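Side-chain contact in transaminase (Bacillus megaterium, PDB 5G0A), which probably transfers amino groups between amines and carbonyl compounds with pyridoxal-5'-phosphate as cofactor, as an S-selective omega-transaminase: residues 68-73 with 348-353. Numbering follows the deposited sequence.
Unlike the reference sequence in segment 68-73: Gln69 (reference Pro).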
# COMPACT_ATOMS: atom_id res chain seq x y z
N ASN B 68 12.67 32.32 -28.75
CA ASN B 68 13.96 32.42 -29.40
C ASN B 68 13.81 32.08 -30.88
O ASN B 68 13.31 31.02 -31.25
CB ASN B 68 14.96 31.47 -28.73
CG ASN B 68 16.29 31.44 -29.46
OD1 ASN B 68 16.46 30.72 -30.43
ND2 ASN B 68 17.26 32.20 -28.96
N GLN B 69 14.26 33.00 -31.73
CA GLN B 69 14.08 32.85 -33.17
C GLN B 69 14.79 31.65 -33.76
O GLN B 69 14.25 31.01 -34.66
CB GLN B 69 14.50 34.15 -33.89
CG GLN B 69 13.62 35.30 -33.45
CD GLN B 69 12.14 35.00 -33.64
OE1 GLN B 69 11.37 34.93 -32.67
NE2 GLN B 69 11.74 34.78 -34.89
N LYS B 70 15.99 31.34 -33.26
CA LYS B 70 16.72 30.20 -33.79
C LYS B 70 16.02 28.86 -33.45
O LYS B 70 15.97 27.95 -34.29
CB LYS B 70 18.17 30.20 -33.28
CG LYS B 70 19.01 31.37 -33.77
CD LYS B 70 20.43 31.26 -33.23
CE LYS B 70 21.38 32.26 -33.88
NZ LYS B 70 22.51 32.52 -32.95
N VAL B 71 15.53 28.75 -32.22
CA VAL B 71 14.79 27.55 -31.83
C VAL B 71 13.51 27.41 -32.63
O VAL B 71 13.23 26.36 -33.19
CB VAL B 71 14.48 27.51 -30.31
CG1 VAL B 71 13.54 26.36 -29.98
CG2 VAL B 71 15.79 27.34 -29.55
N ASN B 72 12.77 28.50 -32.73
CA ASN B 72 11.51 28.43 -33.47
C ASN B 72 11.71 28.13 -34.96
O ASN B 72 10.95 27.35 -35.54
CB ASN B 72 10.66 29.67 -33.19
CG ASN B 72 10.01 29.62 -31.81
OD1 ASN B 72 10.40 28.80 -30.95
ND2 ASN B 72 9.00 30.45 -31.59
N ALA B 73 12.76 28.71 -35.56
CA ALA B 73 13.12 28.35 -36.94
C ALA B 73 13.45 26.86 -37.06
O ALA B 73 13.05 26.19 -38.04
CB ALA B 73 14.27 29.20 -37.46
N MET B 348 22.20 27.38 -26.58
CA MET B 348 22.79 27.48 -25.27
C MET B 348 24.32 27.31 -25.32
O MET B 348 25.05 28.08 -24.70
CB MET B 348 22.15 26.43 -24.36
CG MET B 348 21.79 26.96 -22.99
SD MET B 348 20.93 25.70 -22.04
CE MET B 348 19.24 26.33 -22.08
N MET B 349 24.81 26.32 -26.07
CA MET B 349 26.25 26.08 -26.19
C MET B 349 26.96 27.17 -27.00
O MET B 349 28.00 27.72 -26.58
CB MET B 349 26.53 24.71 -26.81
CG MET B 349 26.21 23.52 -25.89
SD MET B 349 26.66 21.94 -26.63
CE MET B 349 25.55 21.91 -28.03
N GLU B 350 26.40 27.49 -28.17
CA GLU B 350 27.04 28.40 -29.12
C GLU B 350 27.13 29.83 -28.59
O GLU B 350 28.10 30.56 -28.89
CB GLU B 350 26.32 28.37 -30.48
CG GLU B 350 25.32 29.49 -30.69
CD GLU B 350 24.31 29.22 -31.79
OE1 GLU B 350 24.44 28.21 -32.50
OE2 GLU B 350 23.38 30.04 -31.93
N GLU B 351 26.13 30.25 -27.80
CA GLU B 351 26.07 31.62 -27.30
C GLU B 351 26.50 31.72 -25.85
O GLU B 351 26.41 32.79 -25.24
CB GLU B 351 24.67 32.23 -27.50
CG GLU B 351 24.25 32.26 -28.97
CD GLU B 351 22.97 33.03 -29.24
OE1 GLU B 351 22.47 33.74 -28.34
OE2 GLU B 351 22.47 32.94 -30.38
N ASN B 352 26.97 30.60 -25.31
CA ASN B 352 27.55 30.57 -23.97
C ASN B 352 26.55 31.06 -22.90
O ASN B 352 26.88 31.87 -22.04
CB ASN B 352 28.88 31.36 -23.96
CG ASN B 352 29.80 30.98 -25.12
OD1 ASN B 352 30.23 29.83 -25.26
ND2 ASN B 352 30.09 31.95 -25.98
N PHE B 353 25.31 30.56 -22.95
CA PHE B 353 24.31 30.96 -21.96
C PHE B 353 24.68 30.57 -20.53
O PHE B 353 24.29 31.24 -19.58
CB PHE B 353 22.95 30.32 -22.28
CG PHE B 353 22.13 31.07 -23.28
CD1 PHE B 353 22.61 31.33 -24.56
CD2 PHE B 353 20.84 31.49 -22.96
CE1 PHE B 353 21.84 32.02 -25.49
CE2 PHE B 353 20.07 32.19 -23.88
CZ PHE B 353 20.57 32.45 -25.15
O HOH W 1 19.79 33.15 -30.07
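Lys70 reaches out from the first turn of helix 69-78 and brings its ammonium group up to the paired OE2 atoms of Glu350 and Glu351, which converge on it from the opposite direction. With CG beside the backbone N (chi1 -66°) and the rest of the chain stretched out, NZ spans the gap and forms a salt bridge with each acid. The shorter runs from Lys70 NZ to Glu351 OE2 (2.6 Å), nearly along the C-O axis; Glu350 OE2, 2.8 Å from Lys70 NZ, is approached on its anti side and 31° out of the carboxylate plane. Glu351 OE2 also accepts from a water at 2.7 Å. That water accepts in turn from Asn68 ND2 (2.9 Å), while Asn68 OD1 caps the helix by taking Val71 N at 2.8 Å in the carbonyl plane. Through this water Glu351 is linked to the N-cap residue, and an alanine here would probably cost Lys70 the closer of these two carboxylates and break the water link to Asn68. Helix 335-350 ends in a Schellman motif at Asn352, just past the two acids. The contact is a surface salt-bridge network joining two helix ends in a class-III aminotransferase, a family with the fold-type I architecture of PLP enzymes.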